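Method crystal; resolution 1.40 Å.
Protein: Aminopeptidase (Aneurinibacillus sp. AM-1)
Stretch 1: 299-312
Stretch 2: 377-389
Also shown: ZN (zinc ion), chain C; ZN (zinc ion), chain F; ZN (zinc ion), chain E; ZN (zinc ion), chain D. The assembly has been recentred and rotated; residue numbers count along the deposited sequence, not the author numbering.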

# COMPACT_ATOMS: atom_id res chain seq x y z
N GLN A 299 -2.94 -18.72 -11.34
CA GLN A 299 -4.07 -18.38 -10.47
C GLN A 299 -5.26 -19.32 -10.64
O GLN A 299 -5.65 -19.61 -11.78
CB GLN A 299 -4.52 -16.94 -10.75
CG GLN A 299 -5.81 -16.57 -9.99
CD GLN A 299 -5.62 -16.42 -8.46
OE1 GLN A 299 -4.55 -16.54 -7.94
NE2 GLN A 299 -6.67 -16.04 -7.74
N LEU A 300 -5.70 -19.94 -9.54
CA LEU A 300 -6.83 -20.95 -9.63
C LEU A 300 -8.03 -20.29 -8.97
O LEU A 300 -8.04 -19.99 -7.77
CB LEU A 300 -6.38 -22.16 -8.77
CG LEU A 300 -5.11 -22.90 -9.25
CD1 LEU A 300 -4.64 -23.73 -8.13
CD2 LEU A 300 -5.69 -23.94 -10.28
N ASP A 301 -9.04 -20.00 -9.81
CA ASP A 301 -10.30 -19.34 -9.26
C ASP A 301 -11.46 -19.93 -10.05
O ASP A 301 -11.52 -19.73 -11.27
CB ASP A 301 -10.15 -17.87 -9.53
CG ASP A 301 -11.12 -16.97 -8.68
OD1 ASP A 301 -12.02 -17.54 -8.04
OD2 ASP A 301 -10.94 -15.74 -8.51
N MET A 302 -12.35 -20.57 -9.32
CA MET A 302 -13.52 -21.27 -9.84
C MET A 302 -13.16 -22.44 -10.73
O MET A 302 -13.28 -22.35 -11.92
CB MET A 302 -14.45 -20.27 -10.50
CG MET A 302 -14.97 -19.39 -9.48
SD MET A 302 -15.96 -17.96 -10.04
CE MET A 302 -17.24 -18.75 -10.99
N VAL A 303 -12.73 -23.52 -10.10
CA VAL A 303 -12.17 -24.63 -10.83
C VAL A 303 -12.78 -25.99 -10.43
O VAL A 303 -12.20 -27.05 -10.66
CB VAL A 303 -10.63 -24.76 -10.63
CG1 VAL A 303 -9.94 -23.55 -11.35
CG2 VAL A 303 -10.21 -24.75 -9.09
N GLY A 304 -13.98 -25.91 -9.84
CA GLY A 304 -14.67 -27.19 -9.45
C GLY A 304 -16.15 -27.30 -9.72
O GLY A 304 -16.68 -28.30 -9.25
N SER A 305 -16.80 -26.37 -10.44
CA SER A 305 -18.32 -26.43 -10.57
C SER A 305 -18.80 -27.38 -11.67
O SER A 305 -18.47 -27.15 -12.86
CB SER A 305 -18.86 -25.03 -10.86
OG SER A 305 -20.33 -25.14 -10.92
N LYS A 306 -19.75 -28.27 -11.28
CA LYS A 306 -20.40 -29.20 -12.25
C LYS A 306 -21.21 -28.34 -13.25
O LYS A 306 -21.51 -28.78 -14.39
CB LYS A 306 -21.31 -30.16 -11.46
CG LYS A 306 -22.57 -29.55 -10.99
CD LYS A 306 -23.39 -30.60 -10.10
CE LYS A 306 -24.90 -30.12 -10.03
NZ LYS A 306 -25.58 -29.85 -11.41
N ASP A 307 -21.63 -27.15 -12.88
CA ASP A 307 -22.47 -26.34 -13.72
C ASP A 307 -21.81 -25.22 -14.53
O ASP A 307 -22.47 -24.29 -15.02
CB ASP A 307 -23.52 -25.72 -12.79
CG ASP A 307 -24.50 -26.74 -12.24
OD1 ASP A 307 -24.75 -27.82 -12.88
OD2 ASP A 307 -25.04 -26.44 -11.16
N ALA A 308 -20.46 -25.24 -14.59
CA ALA A 308 -19.73 -24.31 -15.43
C ALA A 308 -19.25 -25.06 -16.62
O ALA A 308 -19.31 -26.29 -16.67
CB ALA A 308 -18.47 -23.82 -14.62
N GLY A 309 -18.64 -24.30 -17.52
CA GLY A 309 -18.11 -24.91 -18.71
C GLY A 309 -16.72 -25.48 -18.73
O GLY A 309 -16.29 -26.08 -17.72
N ASP A 310 -16.07 -25.41 -19.90
CA ASP A 310 -14.80 -26.11 -20.05
C ASP A 310 -13.71 -25.18 -19.44
O ASP A 310 -13.87 -24.00 -19.37
CB ASP A 310 -14.39 -26.32 -21.52
CG ASP A 310 -15.44 -27.11 -22.34
OD1 ASP A 310 -15.62 -26.76 -23.55
OD2 ASP A 310 -16.03 -28.04 -21.78
N LEU A 311 -12.59 -25.79 -19.12
CA LEU A 311 -11.44 -25.01 -18.61
C LEU A 311 -10.92 -24.01 -19.67
O LEU A 311 -10.82 -24.38 -20.87
CB LEU A 311 -10.36 -26.05 -18.19
CG LEU A 311 -9.22 -25.50 -17.34
CD1 LEU A 311 -9.71 -24.93 -16.08
CD2 LEU A 311 -8.20 -26.64 -17.21
N ILE A 312 -10.48 -22.84 -19.24
CA ILE A 312 -9.83 -21.91 -20.14
C ILE A 312 -8.72 -21.23 -19.35
O ILE A 312 -8.78 -21.17 -18.09
CB ILE A 312 -10.85 -20.88 -20.70
CG1 ILE A 312 -10.20 -19.94 -21.76
CG2 ILE A 312 -11.49 -20.13 -19.59
CD1 ILE A 312 -11.29 -19.37 -22.68
N LEU A 377 -21.33 -26.63 -1.68
CA LEU A 377 -20.65 -27.90 -1.91
C LEU A 377 -21.33 -28.85 -2.90
O LEU A 377 -20.66 -29.59 -3.65
CB LEU A 377 -20.41 -28.62 -0.58
CG LEU A 377 -19.67 -29.91 -0.56
CD1 LEU A 377 -18.15 -29.65 -0.92
CD2 LEU A 377 -19.71 -30.56 0.79
N ASP A 378 -22.68 -28.84 -2.88
CA ASP A 378 -23.40 -29.78 -3.79
C ASP A 378 -23.29 -29.45 -5.28
O ASP A 378 -23.71 -30.24 -6.14
CB ASP A 378 -24.85 -29.97 -3.31
CG ASP A 378 -25.71 -28.76 -3.51
OD1 ASP A 378 -25.25 -27.71 -3.97
OD2 ASP A 378 -26.96 -28.84 -3.23
N LYS A 379 -22.69 -28.30 -5.64
CA LYS A 379 -22.37 -28.07 -7.03
C LYS A 379 -20.98 -28.48 -7.45
O LYS A 379 -20.67 -28.42 -8.65
CB LYS A 379 -22.51 -26.64 -7.34
CG LYS A 379 -23.61 -25.86 -6.65
CD LYS A 379 -24.98 -26.45 -7.19
CE LYS A 379 -26.04 -25.44 -6.77
NZ LYS A 379 -26.28 -25.45 -5.28
N ILE A 380 -20.18 -28.99 -6.51
CA ILE A 380 -18.81 -29.33 -6.83
C ILE A 380 -18.64 -30.72 -7.49
O ILE A 380 -19.24 -31.76 -7.08
CB ILE A 380 -17.93 -29.23 -5.55
CG1 ILE A 380 -18.04 -27.78 -5.01
CG2 ILE A 380 -16.50 -29.78 -5.87
CD1 ILE A 380 -17.27 -26.72 -5.92
N SER A 381 -17.81 -30.73 -8.56
CA SER A 381 -17.42 -31.92 -9.24
C SER A 381 -15.97 -32.33 -8.87
O SER A 381 -14.99 -31.61 -9.21
CB SER A 381 -17.48 -31.65 -10.77
OG SER A 381 -16.80 -32.77 -11.36
N LYS A 382 -15.80 -33.49 -8.23
CA LYS A 382 -14.50 -34.03 -7.95
C LYS A 382 -13.69 -34.27 -9.22
O LYS A 382 -12.46 -34.09 -9.27
CB LYS A 382 -14.60 -35.30 -7.16
CG LYS A 382 -15.17 -35.04 -5.75
CD LYS A 382 -15.63 -36.38 -5.17
CE LYS A 382 -14.47 -37.18 -4.66
NZ LYS A 382 -15.07 -38.21 -3.62
N GLU A 383 -14.41 -34.72 -10.30
CA GLU A 383 -13.66 -34.98 -11.51
C GLU A 383 -13.01 -33.72 -12.10
O GLU A 383 -11.88 -33.80 -12.61
CB GLU A 383 -14.63 -35.61 -12.52
CG GLU A 383 -14.07 -36.05 -13.87
CD GLU A 383 -15.16 -36.63 -14.75
OE1 GLU A 383 -15.49 -37.77 -14.36
OE2 GLU A 383 -15.66 -35.95 -15.62
N LYS A 384 -13.75 -32.62 -12.04
CA LYS A 384 -13.25 -31.31 -12.53
C LYS A 384 -12.08 -30.92 -11.65
O LYS A 384 -11.06 -30.46 -12.17
CB LYS A 384 -14.31 -30.24 -12.60
CG LYS A 384 -15.33 -30.58 -13.71
CD LYS A 384 -16.28 -29.42 -13.84
CE LYS A 384 -16.04 -28.56 -15.01
NZ LYS A 384 -17.31 -27.98 -15.46
N LEU A 385 -12.23 -30.96 -10.33
CA LEU A 385 -11.14 -30.56 -9.45
C LEU A 385 -9.91 -31.39 -9.76
O LEU A 385 -8.78 -30.87 -9.85
CB LEU A 385 -11.50 -30.86 -7.97
CG LEU A 385 -12.57 -29.96 -7.38
CD1 LEU A 385 -12.92 -30.57 -6.01
CD2 LEU A 385 -12.18 -28.49 -7.20
N ASP A 386 -10.03 -32.73 -9.92
CA ASP A 386 -8.94 -33.55 -10.21
C ASP A 386 -8.28 -33.17 -11.57
O ASP A 386 -7.05 -33.24 -11.69
CB ASP A 386 -9.37 -35.06 -10.25
CG ASP A 386 -8.16 -36.00 -10.44
OD1 ASP A 386 -7.39 -36.26 -9.49
OD2 ASP A 386 -7.91 -36.51 -11.65
N ASN A 387 -9.11 -32.84 -12.59
CA ASN A 387 -8.55 -32.55 -13.88
C ASN A 387 -7.75 -31.26 -13.80
O ASN A 387 -6.69 -31.18 -14.42
CB ASN A 387 -9.73 -32.36 -14.83
CG ASN A 387 -9.24 -32.01 -16.27
OD1 ASN A 387 -8.47 -32.79 -16.87
ND2 ASN A 387 -9.58 -30.89 -16.72
N VAL A 388 -8.27 -30.26 -13.06
CA VAL A 388 -7.51 -28.99 -12.95
C VAL A 388 -6.22 -29.23 -12.20
O VAL A 388 -5.12 -28.73 -12.56
CB VAL A 388 -8.35 -27.89 -12.34
CG1 VAL A 388 -7.48 -26.59 -12.04
CG2 VAL A 388 -9.47 -27.61 -13.28
N ALA A 389 -6.28 -29.99 -11.11
CA ALA A 389 -5.07 -30.29 -10.42
C ALA A 389 -4.10 -31.07 -11.32
O ALA A 389 -2.88 -30.77 -11.28
CB ALA A 389 -5.45 -31.15 -9.15
ZN ZN C . -12.86 -15.79 -7.22
ZN ZN F . -17.10 -38.37 -15.30
ZN ZN E . -6.02 -37.64 -9.15
ZN ZN D . -6.48 -37.23 -12.46
O HOH W 1 -5.67 -38.23 -11.15
O HOH W 2 -7.55 -38.44 -13.80
O HOH W 3 -6.41 -38.63 -14.41
O HOH W 4 -7.54 -39.01 -8.83
O HOH W 5 -4.65 -39.30 -8.55

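The most distinctive element of this contact is the amine of K384, which leaves the first turn of a helix and ends among the backbone carbonyls of the turn S305 to A308 and of G309 just after it. K384 NZ donates hydrogen bonds to S305 O at 3.0 Å and to G309 O at 3.1 Å, and A308 O lies 2.9 Å from the same NZ. No carboxylate of the other stretch takes part; the positive charge is met by carbonyl dipoles. S305 to A308 form a type I beta turn, in which A308 N bonds to S305 O at 3.3 Å, so that S305 O serves both the turn and the lysine. The side chain of S305 points away from the second stretch and steadies the turn from within, its OG accepting from D307 N at 3.1 Å.

At the start of this turn the two backbones meet in a single beta bridge between S305 and I380, with their CA atoms 4.8 Å apart. Two nearly linear hydrogen bonds define it: S381 N donates to G304 O, and K306 N donates to K379 O, each with an N to O distance of 2.8 Å. G304 O also receives a CA-H...O contact from I380 CA at 3.4 Å. The bridge brings the backbone of G304 against the helix, where G304 CA lies 3.6 Å from L385 CD2. The absence of a side chain permits this approach, since a CB at position 304 would fall only 2.6 Å from L385 CD2.

S381 links the bridge to the helix. While its amide is held by G304, its OG accepts from K384 N at 3.1 Å, capping the helix N-terminus in the position right before 382. The same residue thus helps fix the start of the helix that carries K384 and V388.

One helical turn beyond K384, V388 points toward the first stretch and packs among apolar side chains. V388 CG1 lies 3.7 Å from L300 CD2 and 3.9 Å from V303 CB, and V388 CG2 lies 3.9 Å from L311 CD1 and 3.8 Å from V303 O. L300 and L311 belong to separate strands, so one valine touches both as well as the loop between them.

At the more exposed margin, charges are paired within each stretch: K306 NZ forms a salt bridge with D307 OD1 at 2.6 Å, and K379 NZ with D378 OD1 at 2.8 Å. Across the stretches the contact between D307 and K379 is looser, with D307 OD2 4.0 Å from K379 CD.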